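Local coordinates for glycoside hydrolase family 31 (Trueperella pyogenes, PDB 5I0F), which degrades cycloalternan, probably hydrolysing its alpha-glucosidic links by way of a covalent glycosyl-enzyme intermediate on a TIM-barrel domain, at residues V637-Q642 against G674-I679; R641-T646 against L650-F655. All coordinates share one frame; numbering follows the deposited sequence.

Overall arrangement
Both contacts use the C-terminal end of helix 617-646, which follows the last strand of the TIM barrel, and both set it against the same antiparallel sheet of the C-terminal domain. Contact 1 meets the turn between strands 671-673 and 677-679; contact 2 meets the edge strand 651-652. Their centres lie about 7 Å apart, and they are joined directly: R652 NH1 forms a salt bridge of 2.7 Å with D675 OD1, while G674 N probably donates to L650 O at 2.9 Å. No residue of either contact lines the glycan pocket of the barrel; they form part of the junction between helix 617-646, which follows the barrel, and the C-terminal sheet.

Contact 1: V637-Q642 against G674-I679; sequences VAQTRQ and GDELLI
Two successive torsions bring the amide of Q639 to the G674-E676 turn: CG lies beside the backbone N, anti to the carbonyl carbon (chi1 -69°), and rotation about CB-CG (chi2 -65°) folds the chain again. This folded shape lays OE1 beside D675 N, which donates a nearly straight hydrogen bond of 2.9 Å to Q639 OE1. The N-H reaches the oxygen from above the carbonyl plane, 57° out of it, rather than along a lone pair. G674 suits its place because its backbone has positive phi and its bare CA can come within 3.5 Å of Q639 OE1. The other half of the amide is used as well: Q639 NE2 donates to a water at 3.0 Å, and that water donates to D675 OD2 and E676 OE2. A second water, 2.8 Å from Q642 OE1, links that atom to D675 OD2. Glutamine suits the place because one amide offers an acceptor to the backbone N-H and a donor to the water; the acids are also salt-bridged, D675 to R652 and E676 to R728. Here a helix side chain binds the backbone of a beta-hairpin turn, joining helix 617-646 to the C-terminal beta domain.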
# COMPACT_ATOMS: atom_id res chain seq x y z
N VAL A 637 12.75 20.86 -7.54
CA VAL A 637 12.04 21.86 -6.75
C VAL A 637 11.09 22.70 -7.63
O VAL A 637 9.91 22.88 -7.28
CB VAL A 637 13.02 22.78 -5.97
CG1 VAL A 637 12.32 24.01 -5.39
CG2 VAL A 637 13.70 22.02 -4.85
N ALA A 638 11.59 23.20 -8.76
CA ALA A 638 10.77 24.06 -9.63
C ALA A 638 9.62 23.28 -10.30
O ALA A 638 8.48 23.77 -10.35
CB ALA A 638 11.61 24.76 -10.68
N GLN A 639 9.91 22.07 -10.78
CA GLN A 639 8.89 21.28 -11.48
C GLN A 639 7.79 20.81 -10.51
O GLN A 639 6.61 20.80 -10.88
CB GLN A 639 9.50 20.08 -12.18
CG GLN A 639 10.38 20.47 -13.37
CD GLN A 639 9.57 21.13 -14.47
OE1 GLN A 639 8.49 20.65 -14.84
NE2 GLN A 639 10.08 22.22 -15.01
N THR A 640 8.18 20.47 -9.29
CA THR A 640 7.22 20.17 -8.22
C THR A 640 6.29 21.35 -7.92
O THR A 640 5.07 21.19 -7.82
CB THR A 640 7.93 19.72 -6.95
OG1 THR A 640 8.61 18.48 -7.20
CG2 THR A 640 6.92 19.52 -5.80
N ARG A 641 6.86 22.53 -7.74
CA ARG A 641 6.04 23.74 -7.59
C ARG A 641 5.06 23.90 -8.75
O ARG A 641 3.88 24.18 -8.54
CB ARG A 641 6.92 25.01 -7.45
CG ARG A 641 7.62 25.12 -6.11
CD ARG A 641 8.28 26.49 -5.92
NE ARG A 641 9.44 26.75 -6.82
CZ ARG A 641 10.70 27.02 -6.44
NH1 ARG A 641 11.05 27.08 -5.15
NH2 ARG A 641 11.65 27.23 -7.38
N GLN A 642 5.55 23.73 -9.98
CA GLN A 642 4.68 23.77 -11.15
C GLN A 642 3.58 22.70 -11.09
O GLN A 642 2.43 23.00 -11.38
CB GLN A 642 5.46 23.66 -12.47
CG GLN A 642 6.06 24.98 -12.92
CD GLN A 642 5.00 25.97 -13.36
OE1 GLN A 642 4.14 25.64 -14.20
NE2 GLN A 642 5.02 27.18 -12.79
N GLY A 674 8.89 15.77 -14.80
CA GLY A 674 8.50 17.15 -15.08
C GLY A 674 8.25 17.41 -16.56
O GLY A 674 8.03 16.49 -17.33
N ASP A 675 8.26 18.68 -16.93
CA ASP A 675 7.96 19.09 -18.31
C ASP A 675 9.06 18.78 -19.30
O ASP A 675 8.77 18.64 -20.48
CB ASP A 675 7.74 20.60 -18.41
CG ASP A 675 6.47 21.07 -17.76
OD1 ASP A 675 5.62 20.28 -17.34
OD2 ASP A 675 6.30 22.30 -17.73
N GLU A 676 10.31 18.73 -18.86
CA GLU A 676 11.43 18.87 -19.80
C GLU A 676 12.25 17.59 -20.10
O GLU A 676 12.90 17.52 -21.15
CB GLU A 676 12.39 19.98 -19.33
CG GLU A 676 11.72 21.32 -19.05
CD GLU A 676 10.99 21.92 -20.25
OE1 GLU A 676 11.39 21.67 -21.42
OE2 GLU A 676 10.00 22.67 -20.06
N LEU A 677 12.21 16.61 -19.21
CA LEU A 677 13.07 15.44 -19.31
C LEU A 677 12.27 14.18 -19.59
O LEU A 677 11.31 13.88 -18.87
CB LEU A 677 13.89 15.26 -18.04
CG LEU A 677 14.83 16.40 -17.64
CD1 LEU A 677 15.56 16.02 -16.38
CD2 LEU A 677 15.81 16.74 -18.76
N LEU A 678 12.67 13.46 -20.63
CA LEU A 678 12.11 12.15 -20.95
C LEU A 678 13.09 11.08 -20.47
O LEU A 678 14.26 11.08 -20.90
CB LEU A 678 11.89 12.04 -22.48
CG LEU A 678 11.32 10.71 -23.00
CD1 LEU A 678 10.12 10.28 -22.19
CD2 LEU A 678 10.92 10.84 -24.46
N ILE A 679 12.62 10.18 -19.59
CA ILE A 679 13.47 9.17 -18.97
C ILE A 679 13.14 7.77 -19.50
O ILE A 679 11.98 7.44 -19.64
CB ILE A 679 13.29 9.11 -17.43
CG1 ILE A 679 13.10 10.50 -16.81
CG2 ILE A 679 14.43 8.32 -16.79
CD1 ILE A 679 14.23 11.47 -17.07
O HOH W 1 8.96 23.62 -17.45
O HOH W 2 4.49 23.35 -15.84

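Contact 2: R641-T646 against L650-F655; sequences RQCLQT and LMRAMF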
# COMPACT_ATOMS: atom_id res chain seq x y z
N ARG A 641 6.86 22.53 -7.74
CA ARG A 641 6.04 23.74 -7.59
C ARG A 641 5.06 23.90 -8.75
O ARG A 641 3.88 24.18 -8.54
CB ARG A 641 6.92 25.01 -7.45
CG ARG A 641 7.62 25.12 -6.11
CD ARG A 641 8.28 26.49 -5.92
NE ARG A 641 9.44 26.75 -6.82
CZ ARG A 641 10.70 27.02 -6.44
NH1 ARG A 641 11.05 27.08 -5.15
NH2 ARG A 641 11.65 27.23 -7.38
N GLN A 642 5.55 23.73 -9.98
CA GLN A 642 4.68 23.77 -11.15
C GLN A 642 3.58 22.70 -11.09
O GLN A 642 2.43 23.00 -11.38
CB GLN A 642 5.46 23.66 -12.47
CG GLN A 642 6.06 24.98 -12.92
CD GLN A 642 5.00 25.97 -13.36
OE1 GLN A 642 4.14 25.64 -14.20
NE2 GLN A 642 5.02 27.18 -12.79
N CYS A 643 3.94 21.48 -10.70
CA CYS A 643 2.96 20.40 -10.54
C CYS A 643 1.82 20.72 -9.57
O CYS A 643 0.69 20.29 -9.77
CB CYS A 643 3.62 19.10 -10.07
SG CYS A 643 4.71 18.31 -11.29
N LEU A 644 2.12 21.45 -8.50
CA LEU A 644 1.09 21.84 -7.54
C LEU A 644 0.11 22.82 -8.18
O LEU A 644 -1.08 22.77 -7.87
CB LEU A 644 1.71 22.46 -6.27
CG LEU A 644 2.66 21.61 -5.41
CD1 LEU A 644 3.06 22.36 -4.14
CD2 LEU A 644 2.04 20.28 -5.07
N GLN A 645 0.61 23.72 -9.04
CA GLN A 645 -0.27 24.63 -9.78
C GLN A 645 -1.03 23.91 -10.89
O GLN A 645 -2.22 24.11 -11.03
CB GLN A 645 0.45 25.88 -10.31
CG GLN A 645 -0.54 26.76 -11.09
CD GLN A 645 -0.49 28.26 -10.83
OE1 GLN A 645 -0.34 28.75 -9.68
NE2 GLN A 645 -0.71 29.02 -11.92
N THR A 646 -0.38 23.05 -11.66
CA THR A 646 -1.02 22.48 -12.84
C THR A 646 -1.86 21.24 -12.56
O THR A 646 -2.76 20.92 -13.33
CB THR A 646 0.01 22.09 -13.91
OG1 THR A 646 0.82 21.00 -13.42
CG2 THR A 646 0.88 23.29 -14.29
N LEU A 650 4.75 14.55 -11.31
CA LEU A 650 6.17 14.81 -11.53
C LEU A 650 6.73 13.63 -12.31
O LEU A 650 7.32 13.80 -13.35
CB LEU A 650 6.92 15.02 -10.22
CG LEU A 650 8.42 15.31 -10.31
CD1 LEU A 650 8.67 16.65 -10.99
CD2 LEU A 650 9.02 15.31 -8.91
N MET A 651 6.51 12.42 -11.80
CA MET A 651 6.80 11.18 -12.53
C MET A 651 5.59 10.87 -13.38
O MET A 651 4.57 10.39 -12.88
CB MET A 651 7.13 10.04 -11.56
CG MET A 651 7.52 8.74 -12.23
SD MET A 651 8.20 7.61 -11.00
CE MET A 651 8.73 6.25 -12.05
N ARG A 652 5.70 11.17 -14.68
CA ARG A 652 4.53 11.55 -15.48
C ARG A 652 4.39 10.65 -16.69
O ARG A 652 5.25 10.65 -17.58
CB ARG A 652 4.66 13.02 -15.91
CG ARG A 652 3.52 13.58 -16.76
CD ARG A 652 3.82 15.01 -17.22
NE ARG A 652 4.13 15.86 -16.07
CZ ARG A 652 4.52 17.13 -16.14
NH1 ARG A 652 4.63 17.74 -17.32
NH2 ARG A 652 4.79 17.80 -15.03
N ALA A 653 3.30 9.89 -16.76
CA ALA A 653 3.02 9.12 -17.96
C ALA A 653 3.01 10.02 -19.20
O ALA A 653 2.68 11.21 -19.14
CB ALA A 653 1.70 8.40 -17.82
N MET A 654 3.35 9.43 -20.33
CA MET A 654 3.50 10.18 -21.58
C MET A 654 2.21 10.82 -22.07
O MET A 654 2.23 11.85 -22.75
CB MET A 654 4.02 9.26 -22.67
CG MET A 654 5.32 8.57 -22.31
SD MET A 654 6.71 9.63 -22.65
CE MET A 654 6.81 9.27 -24.40
N PHE A 655 1.07 10.21 -21.73
CA PHE A 655 -0.22 10.68 -22.21
C PHE A 655 -0.60 12.06 -21.68
O PHE A 655 -1.45 12.70 -22.28
CB PHE A 655 -1.35 9.65 -21.98
CG PHE A 655 -1.79 9.50 -20.55
CD1 PHE A 655 -2.70 10.38 -19.99
CD2 PHE A 655 -1.36 8.43 -19.79
CE1 PHE A 655 -3.14 10.22 -18.69
CE2 PHE A 655 -1.77 8.28 -18.47
CZ PHE A 655 -2.68 9.17 -17.92
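The joint between helix 617-646 and the first strand of the C-terminal beta domain is a tight helix-to-strand connection, in which the last turn of the helix leads through a few residues into edge strand 651-652. C643 and L650 are the residues whose CA atoms come nearest across it, 6.5 Å apart, and C643 turns its CB toward the strand segment. Its side chain carries the helix side of the contact. With SG anti to the carbonyl carbon and beside the backbone N (chi1 -69°), the sulfur points at the returning chain and lies 3.8 Å from L650 N and 4.1 Å from L650 CB. The latter is an apolar approach, and a small, weakly polar thiol suits a buried place that borders both a hydrocarbon and a charged group. The methyl ends of L650 reach Q639 and T640 of the same helix, and its side chain also touches L673 of the neighbouring strand and L556, so leucine fills the angle between helix, sheet and the barrel loop.

R652 comes from the strand as a long arm. Its chain runs extended from the backbone and bends at chi3 (-54°), which brings the guanidinium back beside the helix. Buried as it is, the charge is well provided for: NE bonds to P649 O in the connection, and NH1 forms salt bridges with D675 and D657. Arginine suits this site because its several N-H groups, spread round one flat group, can serve the connection and the acids together. The helix end is held too, T646 OG1 accepting from K648 N and T646 O from N278 ND2. Against the guanidinium the cysteine takes an edge position: C643 SG lies near the plane of the group, 3.8 Å from R652 NH2.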